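Side-chain contacts in amphiphysin (Drosophila melanogaster, PDB 1URU), which probably senses and binds curved membranes during endocytosis through the banana-shaped, dimeric coiled coil of its BAR domain: residues Gln209-Phe212 with Ala213-Val217; Asn61-Ile64 with Arg65-Ala69; Ser151-Asn154 with Leu155-Asn158. All blocks are in the same frame, centred on the assembly; numbering follows the deposited sequence.

Contact 1 (Gln209-Phe212 with Ala213-Val217)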
ATOM      1  N   GLN A 209      11.100   5.393  17.342  1.00 48.23           N
ATOM      2  CA  GLN A 209      10.562   6.724  17.691  1.00 48.50           C
ATOM      3  C   GLN A 209      10.343   7.492  16.417  1.00 47.75           C
ATOM      4  O   GLN A 209       9.291   8.088  16.220  1.00 48.19           O
ATOM      5  CB  GLN A 209      11.513   7.520  18.600  1.00 49.00           C
ATOM      6  CG  GLN A 209      10.971   8.853  19.207  1.00 52.33           C
ATOM      7  CD  GLN A 209      10.523   9.972  18.189  1.00 55.87           C
ATOM      8  OE1 GLN A 209      11.351  10.698  17.605  1.00 55.79           O
ATOM      9  NE2 GLN A 209       9.203  10.105  18.019  1.00 58.51           N
ATOM     10  N   THR A 210      11.345   7.479  15.549  1.00 47.08           N
ATOM     11  CA  THR A 210      11.231   8.089  14.215  1.00 46.36           C
ATOM     12  C   THR A 210      10.100   7.456  13.405  1.00 46.01           C
ATOM     13  O   THR A 210       9.288   8.168  12.820  1.00 45.61           O
ATOM     14  CB  THR A 210      12.541   7.921  13.415  1.00 46.37           C
ATOM     15  OG1 THR A 210      13.669   8.285  14.211  1.00 45.75           O
ATOM     16  CG2 THR A 210      12.603   8.877  12.250  1.00 46.35           C
ATOM     17  N   LEU A 211      10.067   6.121  13.369  1.00 45.64           N
ATOM     18  CA  LEU A 211       9.071   5.396  12.580  1.00 45.42           C
ATOM     19  C   LEU A 211       7.680   5.704  13.086  1.00 45.34           C
ATOM     20  O   LEU A 211       6.801   6.020  12.307  1.00 45.61           O
ATOM     21  CB  LEU A 211       9.293   3.878  12.613  1.00 44.95           C
ATOM     22  CG  LEU A 211       8.173   3.020  12.015  1.00 43.72           C
ATOM     23  CD1 LEU A 211       7.960   3.353  10.551  1.00 44.05           C
ATOM     24  CD2 LEU A 211       8.451   1.540  12.176  1.00 43.45           C
ATOM     25  N   PHE A 212       7.478   5.627  14.391  1.00 45.39           N
ATOM     26  CA  PHE A 212       6.122   5.735  14.939  1.00 45.44           C
ATOM     27  C   PHE A 212       5.556   7.135  14.853  1.00 44.94           C
ATOM     28  O   PHE A 212       4.366   7.297  14.692  1.00 44.73           O
ATOM     29  CB  PHE A 212       6.088   5.201  16.365  1.00 45.36           C
ATOM     30  CG  PHE A 212       6.226   3.705  16.443  1.00 45.89           C
ATOM     31  CD1 PHE A 212       6.622   3.101  17.627  1.00 45.79           C
ATOM     32  CD2 PHE A 212       5.970   2.894  15.324  1.00 46.21           C
ATOM     33  CE1 PHE A 212       6.748   1.714  17.714  1.00 46.29           C
ATOM     34  CE2 PHE A 212       6.099   1.517  15.401  1.00 47.08           C
ATOM     35  CZ  PHE A 212       6.487   0.919  16.613  1.00 46.36           C
ATOM     36  N   ALA A 213       6.437   8.122  14.938  1.00 44.77           N
ATOM     37  CA  ALA A 213       6.103   9.531  14.795  1.00 44.90           C
ATOM     38  C   ALA A 213       5.774   9.889  13.344  1.00 45.34           C
ATOM     39  O   ALA A 213       4.949  10.767  13.072  1.00 46.02           O
ATOM     40  CB  ALA A 213       7.292  10.366  15.260  1.00 44.75           C
ATOM     41  N   THR A 214       6.461   9.233  12.416  1.00 45.10           N
ATOM     42  CA  THR A 214       6.275   9.472  11.002  1.00 45.16           C
ATOM     43  C   THR A 214       4.903   8.982  10.637  1.00 45.31           C
ATOM     44  O   THR A 214       4.144   9.683   9.946  1.00 44.65           O
ATOM     45  CB  THR A 214       7.353   8.710  10.208  1.00 45.40           C
ATOM     46  OG1 THR A 214       8.642   9.210  10.579  1.00 45.36           O
ATOM     47  CG2 THR A 214       7.265   8.955   8.720  1.00 44.37           C
ATOM     48  N   GLU A 215       4.598   7.783  11.144  1.00 45.28           N
ATOM     49  CA  GLU A 215       3.303   7.157  10.973  1.00 45.44           C
ATOM     50  C   GLU A 215       2.222   8.030  11.605  1.00 46.11           C
ATOM     51  O   GLU A 215       1.230   8.342  10.978  1.00 46.53           O
ATOM     52  CB  GLU A 215       3.286   5.770  11.601  1.00 45.13           C
ATOM     53  CG  GLU A 215       4.236   4.766  10.971  1.00 44.69           C
ATOM     54  CD  GLU A 215       3.629   3.971   9.823  1.00 43.51           C
ATOM     55  OE1 GLU A 215       2.655   4.406   9.201  1.00 40.53           O
ATOM     56  OE2 GLU A 215       4.154   2.886   9.539  1.00 45.35           O
ATOM     57  N   GLN A 216       2.438   8.449  12.840  1.00 46.81           N
ATOM     58  CA  GLN A 216       1.446   9.237  13.572  1.00 47.42           C
ATOM     59  C   GLN A 216       1.073  10.489  12.799  1.00 47.19           C
ATOM     60  O   GLN A 216      -0.097  10.771  12.587  1.00 46.84           O
ATOM     61  CB  GLN A 216       1.973   9.600  14.978  1.00 48.01           C
ATOM     62  CG  GLN A 216       1.641  11.016  15.522  1.00 49.94           C
ATOM     63  CD  GLN A 216       0.169  11.221  15.791  1.00 52.28           C
ATOM     64  OE1 GLN A 216      -0.486  10.371  16.393  1.00 53.65           O
ATOM     65  NE2 GLN A 216      -0.359  12.353  15.348  1.00 55.45           N
ATOM     66  N   VAL A 217       2.084  11.237  12.378  1.00 47.19           N
ATOM     67  CA  VAL A 217       1.856  12.512  11.724  1.00 46.85           C
ATOM     68  C   VAL A 217       1.095  12.290  10.420  1.00 46.99           C
ATOM     69  O   VAL A 217       0.087  12.947  10.195  1.00 47.23           O
ATOM     70  CB  VAL A 217       3.192  13.278  11.523  1.00 46.84           C
ATOM     71  CG1 VAL A 217       3.134  14.223  10.332  1.00 46.44           C
ATOM     72  CG2 VAL A 217       3.554  14.040  12.791  1.00 46.44           C
TER

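Contact 2 (Asn61-Ile64 with Arg65-Ala69)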
ATOM      1  N   ASN A  61      11.878  -2.734   4.214  1.00 46.25           N
ATOM      2  CA  ASN A  61      12.054  -2.449   2.797  1.00 46.64           C
ATOM      3  C   ASN A  61      10.839  -2.919   1.998  1.00 46.79           C
ATOM      4  O   ASN A  61      10.463  -2.308   1.011  1.00 46.40           O
ATOM      5  CB  ASN A  61      13.358  -3.061   2.247  1.00 46.22           C
ATOM      6  CG  ASN A  61      14.559  -2.144   2.447  1.00 45.87           C
ATOM      7  OD1 ASN A  61      15.633  -2.581   2.837  1.00 47.91           O
ATOM      8  ND2 ASN A  61      14.381  -0.867   2.182  1.00 47.24           N
ATOM      9  N   ASN A  62      10.227  -3.999   2.453  1.00 47.66           N
ATOM     10  CA  ASN A  62       9.003  -4.491   1.851  1.00 48.31           C
ATOM     11  C   ASN A  62       7.868  -3.489   2.115  1.00 47.99           C
ATOM     12  O   ASN A  62       7.097  -3.192   1.227  1.00 47.45           O
ATOM     13  CB  ASN A  62       8.675  -5.894   2.377  1.00 48.68           C
ATOM     14  CG  ASN A  62       7.414  -6.459   1.763  1.00 50.67           C
ATOM     15  OD1 ASN A  62       7.319  -6.591   0.540  1.00 54.78           O
ATOM     16  ND2 ASN A  62       6.428  -6.770   2.597  1.00 51.08           N
ATOM     17  N   TYR A  63       7.831  -2.929   3.328  1.00 47.85           N
ATOM     18  CA  TYR A  63       6.833  -1.939   3.720  1.00 47.23           C
ATOM     19  C   TYR A  63       6.947  -0.686   2.884  1.00 47.47           C
ATOM     20  O   TYR A  63       5.951  -0.155   2.431  1.00 47.89           O
ATOM     21  CB  TYR A  63       7.019  -1.578   5.171  1.00 46.65           C
ATOM     22  CG  TYR A  63       6.011  -0.614   5.735  1.00 45.42           C
ATOM     23  CD1 TYR A  63       4.671  -0.959   5.821  1.00 44.72           C
ATOM     24  CD2 TYR A  63       6.401   0.633   6.224  1.00 44.89           C
ATOM     25  CE1 TYR A  63       3.726  -0.091   6.371  1.00 43.33           C
ATOM     26  CE2 TYR A  63       5.460   1.521   6.777  1.00 44.57           C
ATOM     27  CZ  TYR A  63       4.124   1.132   6.853  1.00 42.97           C
ATOM     28  OH  TYR A  63       3.194   1.961   7.389  1.00 41.01           O
ATOM     29  N   ILE A  64       8.162  -0.230   2.651  1.00 47.53           N
ATOM     30  CA  ILE A  64       8.357   1.006   1.914  1.00 48.09           C
ATOM     31  C   ILE A  64       7.807   0.907   0.487  1.00 47.61           C
ATOM     32  O   ILE A  64       7.051   1.765   0.055  1.00 47.36           O
ATOM     33  CB  ILE A  64       9.832   1.367   1.823  1.00 48.44           C
ATOM     34  CG1 ILE A  64      10.441   1.533   3.213  1.00 50.06           C
ATOM     35  CG2 ILE A  64      10.000   2.609   0.925  1.00 48.81           C
ATOM     36  CD1 ILE A  64      10.852   2.928   3.540  1.00 52.25           C
ATOM     37  N   ARG A  65       8.210  -0.102  -0.272  1.00 46.75           N
ATOM     38  CA  ARG A  65       7.673  -0.191  -1.623  1.00 46.66           C
ATOM     39  C   ARG A  65       6.167  -0.487  -1.604  1.00 44.88           C
ATOM     40  O   ARG A  65       5.452  -0.085  -2.506  1.00 45.75           O
ATOM     41  CB  ARG A  65       8.468  -1.164  -2.521  1.00 47.25           C
ATOM     42  CG  ARG A  65       8.406  -2.596  -2.148  1.00 49.04           C
ATOM     43  CD  ARG A  65       8.375  -3.577  -3.340  1.00 52.02           C
ATOM     44  NE  ARG A  65       7.746  -4.815  -2.873  1.00 54.15           N
ATOM     45  CZ  ARG A  65       6.533  -5.232  -3.183  1.00 55.27           C
ATOM     46  NH1 ARG A  65       5.767  -4.568  -4.058  1.00 56.62           N
ATOM     47  NH2 ARG A  65       6.088  -6.347  -2.624  1.00 55.57           N
ATOM     48  N   CYS A  66       5.661  -1.145  -0.572  1.00 42.53           N
ATOM     49  CA  CYS A  66       4.227  -1.337  -0.513  1.00 40.23           C
ATOM     50  C   CYS A  66       3.509  -0.012  -0.280  1.00 42.33           C
ATOM     51  O   CYS A  66       2.436   0.214  -0.828  1.00 42.71           O
ATOM     52  CB  CYS A  66       3.846  -2.411   0.496  1.00 39.60           C
ATOM     53  SG  CYS A  66       4.158  -4.054  -0.204  1.00 23.37           S
ATOM     54  N   VAL A  67       4.142   0.862   0.495  1.00 43.28           N
ATOM     55  CA  VAL A  67       3.677   2.219   0.761  1.00 44.20           C
ATOM     56  C   VAL A  67       3.738   3.080  -0.510  1.00 45.38           C
ATOM     57  O   VAL A  67       2.760   3.735  -0.873  1.00 45.84           O
ATOM     58  CB  VAL A  67       4.570   2.916   1.856  1.00 44.11           C
ATOM     59  CG1 VAL A  67       4.228   4.375   1.958  1.00 43.75           C
ATOM     60  CG2 VAL A  67       4.468   2.209   3.238  1.00 43.79           C
ATOM     61  N   ARG A  68       4.914   3.109  -1.135  1.00 46.40           N
ATOM     62  CA  ARG A  68       5.159   3.813  -2.380  1.00 47.30           C
ATOM     63  C   ARG A  68       4.058   3.476  -3.376  1.00 47.04           C
ATOM     64  O   ARG A  68       3.414   4.369  -3.917  1.00 46.88           O
ATOM     65  CB  ARG A  68       6.541   3.444  -2.961  1.00 47.75           C
ATOM     66  CG  ARG A  68       7.595   4.545  -2.821  1.00 50.93           C
ATOM     67  CD  ARG A  68       9.060   4.070  -2.673  1.00 54.23           C
ATOM     68  NE  ARG A  68       9.768   4.878  -1.668  1.00 58.63           N
ATOM     69  CZ  ARG A  68      11.105   4.999  -1.545  1.00 61.01           C
ATOM     70  NH1 ARG A  68      11.933   4.364  -2.375  1.00 61.98           N
ATOM     71  NH2 ARG A  68      11.616   5.782  -0.588  1.00 60.24           N
ATOM     72  N   ALA A  69       3.826   2.189  -3.599  1.00 46.96           N
ATOM     73  CA  ALA A  69       2.774   1.755  -4.522  1.00 47.05           C
ATOM     74  C   ALA A  69       1.376   2.230  -4.086  1.00 46.92           C
ATOM     75  O   ALA A  69       0.523   2.509  -4.940  1.00 47.46           O
ATOM     76  CB  ALA A  69       2.787   0.248  -4.663  1.00 46.88           C
TER

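Contact 3 (Ser151-Asn154 with Leu155-Asn158)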
ATOM      1  N   SER A 151      52.133 -28.499  17.567  1.00 89.68           N
ATOM      2  CA  SER A 151      53.322 -28.652  16.701  1.00 89.44           C
ATOM      3  C   SER A 151      54.665 -28.388  17.412  1.00 89.55           C
ATOM      4  O   SER A 151      55.655 -29.066  17.126  1.00 89.60           O
ATOM      5  CB  SER A 151      53.198 -27.740  15.465  1.00 89.36           C
ATOM      6  OG  SER A 151      54.442 -27.546  14.815  1.00 88.98           O
ATOM      7  N   PHE A 152      54.681 -27.421  18.337  1.00 89.54           N
ATOM      8  CA  PHE A 152      55.902 -26.987  19.026  1.00 89.38           C
ATOM      9  C   PHE A 152      56.142 -27.747  20.353  1.00 89.86           C
ATOM     10  O   PHE A 152      57.268 -27.768  20.864  1.00 89.90           O
ATOM     11  CB  PHE A 152      55.867 -25.462  19.265  1.00 89.16           C
ATOM     12  CG  PHE A 152      57.085 -24.928  19.978  1.00 87.90           C
ATOM     13  CD1 PHE A 152      58.236 -24.594  19.266  1.00 86.54           C
ATOM     14  CD2 PHE A 152      57.089 -24.790  21.365  1.00 86.14           C
ATOM     15  CE1 PHE A 152      59.359 -24.122  19.923  1.00 85.33           C
ATOM     16  CE2 PHE A 152      58.205 -24.321  22.023  1.00 85.45           C
ATOM     17  CZ  PHE A 152      59.343 -23.987  21.301  1.00 85.26           C
ATOM     18  N   GLN A 153      55.098 -28.370  20.906  1.00 90.07           N
ATOM     19  CA  GLN A 153      55.243 -29.234  22.084  1.00 90.26           C
ATOM     20  C   GLN A 153      55.856 -30.597  21.730  1.00 90.54           C
ATOM     21  O   GLN A 153      56.598 -31.158  22.541  1.00 90.83           O
ATOM     22  CB  GLN A 153      53.903 -29.430  22.801  1.00 90.23           C
ATOM     23  CG  GLN A 153      53.607 -28.334  23.826  1.00 90.32           C
ATOM     24  CD  GLN A 153      52.228 -28.461  24.463  1.00 90.07           C
ATOM     25  OE1 GLN A 153      51.288 -28.964  23.843  1.00 89.09           O
ATOM     26  NE2 GLN A 153      52.108 -27.997  25.705  1.00 90.19           N
ATOM     27  N   ASN A 154      55.534 -31.127  20.544  1.00 90.82           N
ATOM     28  CA  ASN A 154      56.205 -32.324  19.997  1.00 91.05           C
ATOM     29  C   ASN A 154      57.373 -31.967  19.033  1.00 91.32           C
ATOM     30  O   ASN A 154      57.761 -32.756  18.162  1.00 91.11           O
ATOM     31  CB  ASN A 154      55.187 -33.355  19.409  1.00 91.06           C
ATOM     32  CG  ASN A 154      54.632 -32.981  18.009  1.00 91.11           C
ATOM     33  OD1 ASN A 154      55.041 -32.003  17.376  1.00 90.82           O
ATOM     34  ND2 ASN A 154      53.690 -33.794  17.528  1.00 91.19           N
ATOM     35  N   LEU A 155      57.890 -30.748  19.200  1.00 91.61           N
ATOM     36  CA  LEU A 155      59.221 -30.347  18.748  1.00 91.79           C
ATOM     37  C   LEU A 155      60.147 -30.344  19.981  1.00 92.33           C
ATOM     38  O   LEU A 155      61.295 -30.791  19.894  1.00 92.20           O
ATOM     39  CB  LEU A 155      59.162 -28.952  18.093  1.00 91.76           C
ATOM     40  CG  LEU A 155      60.158 -28.539  16.984  1.00 91.18           C
ATOM     41  CD1 LEU A 155      61.594 -28.622  17.469  1.00 91.03           C
ATOM     42  CD2 LEU A 155      59.987 -29.355  15.690  1.00 90.61           C
ATOM     43  N   GLN A 156      59.629 -29.827  21.109  1.00 92.97           N
ATOM     44  CA  GLN A 156      60.285 -29.865  22.433  1.00 93.54           C
ATOM     45  C   GLN A 156      60.565 -31.307  22.858  1.00 94.34           C
ATOM     46  O   GLN A 156      61.627 -31.614  23.396  1.00 94.26           O
ATOM     47  CB  GLN A 156      59.402 -29.198  23.521  1.00 93.47           C
ATOM     48  CG  GLN A 156      59.577 -27.669  23.698  1.00 93.68           C
ATOM     49  CD  GLN A 156      58.524 -27.015  24.635  1.00 94.31           C
ATOM     50  OE1 GLN A 156      58.822 -26.031  25.330  1.00 94.21           O
ATOM     51  NE2 GLN A 156      57.306 -27.553  24.636  1.00 95.12           N
ATOM     52  N   ALA A 157      59.596 -32.188  22.620  1.00 95.41           N
ATOM     53  CA  ALA A 157      59.710 -33.585  23.023  1.00 96.27           C
ATOM     54  C   ALA A 157      60.704 -34.351  22.128  1.00 97.20           C
ATOM     55  O   ALA A 157      61.831 -34.635  22.549  1.00 97.24           O
ATOM     56  CB  ALA A 157      58.319 -34.267  23.026  1.00 96.19           C
ATOM     57  N   ASN A 158      60.295 -34.641  20.888  1.00 98.34           N
ATOM     58  CA  ASN A 158      61.023 -35.573  19.992  1.00 99.11           C
ATOM     59  C   ASN A 158      62.499 -35.239  19.735  1.00 99.42           C
ATOM     60  O   ASN A 158      63.335 -36.151  19.684  1.00 99.78           O
ATOM     61  CB  ASN A 158      60.308 -35.695  18.616  1.00 99.40           C
ATOM     62  CG  ASN A 158      59.099 -36.644  18.644  1.00100.43           C
ATOM     63  OD1 ASN A 158      58.979 -37.495  19.535  1.00103.61           O
ATOM     64  ND2 ASN A 158      58.200 -36.493  17.671  1.00 99.97           N
TER

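Contact 1 (Gln209-Phe212 with Ala213-Val217)
The flat peptide carbonyl of T210 is met on opposite faces of its plane by two atoms of T214, the backbone N and the hydroxyl OG1. Such sharing is a familiar helical device, found here on helix 172-239 of the BAR-domain coiled coil: T214 N lies 3.0 Å from T210 O, while T214 OG1 reaches the same T210 O at 2.6 Å; two donors of one residue therefore grip a single oxygen. The first torsion of T214 (chi1 -62°) sets OG1 beside its own backbone N, pointing back toward the preceding turn, where T210 O lies. The neighbouring pair, one residue earlier, brings Q209 NE2 to within 3.4 Å of A213 CB, a side-chain contact on the flank where both residues pack on E230 of the second subunit.

The carboxylate of E215 belongs to a more buried side. E215 runs alongside L211, both side chains pointing the same way, and its OE2, which also has a weak hydrogen bond with Y63 OH, lies 4.0 Å from L211 CD1. L211 reaches over to L113 and E215 to F109, both on helix 92-156, and Y226 of the second subunit packs on E215 as well. Ordinary helical bonding runs beneath: E215 N donates to L211 O at 3.1 Å. With CG beside its own backbone N, E215 bends at chi2 (-90°), and its CG comes 3.2 Å from L211 O.

Contact 2 (Asn61-Ile64 with Arg65-Ala69)
V67 sets its CG2 methyl squarely over one face of the Y63 ring, 3.7 Å from the ring centroid and only 8° off the ring normal. This CH-pi contact is the close-packed part of the turn. CG of Y63 lies opposite the backbone N (chi1 -177°), which carries the ring to the side where V67 CG2 stands, and the two residues are also tied by the backbone bond from V67 N to Y63 O, 2.8 Å long.

Both side chains are buried against F109 of helix 92-156, and Y63 also meets L77 of the second subunit, as expected where helix 35-84 of a BAR domain lies in the dimeric coiled coil. I64 faces L113 of the same neighbouring helix.

Two exposed arginines form the looser, solvent side, at separate places round the helix. R68 runs alongside I64 and lays one guanidinium face over I64 CG2, which stands 3.4 Å from that plane, offset toward its rim. R65 approaches N62 with guanidinium and amide planes 55° apart, and its NH2 makes a weak hydrogen bond of 3.4 Å to N62 OD1. One face of the R65 guanidinium has C66 SG 3.8 Å above it, again off-centre.

Contact 3 (Ser151-Asn154 with Leu155-Asn158)
F152 and Q156 are joined by the backbone bond from Q156 N to F152 O, 3.1 Å long, as helix 92-156 runs out at the far end of this BAR-domain arm. The next bond, A157 N to Q153 O, stretches to 3.2 Å. In both, the donor sits above the carbonyl plane rather than on a lone pair, 42° out of it for Q156 and 36° for A157. L155 N bonds only weakly to F152 O, and its approach to S151 O has too poor an angle to count as a bond. The helical pattern is thus fraying where the chain passes into the loop at A157 and N158.

F152, the buried residue here, packs on T169, R172 and L175, where the end of helix 92-156 meets the start of helix 172-239; L155 also touches T169. Q156 stretches out beyond CG and passes across F152, ring and amide planes 43° apart. Its NE2 end crosses Q153, the two amide planes turned only slightly against each other, with Q153 CG 3.9 Å from Q156 NE2. F152 CE2 lies 3.8 Å from Q156 CD, an oblique approach to the ring.

In the fold
The three contacts sample the three long helices in turn: contact 2 on helix 35-84, contact 3 at the end of helix 92-156, contact 1 on helix 172-239. Contacts 1 and 2, with centres 16 Å apart, meet directly, Y63 OH standing 2.5 Å from E215 OE2 in a probable hydrogen bond. Both also touch helix 92-156 (F109 and L113) and the second subunit, so they belong to the dimer's helical body. Contact 3 lies on the other side of the chain's centre, its own centre about 65 Å from that of contact 1 and 63 Å from that of contact 2, and no other chain of the assembly touches it.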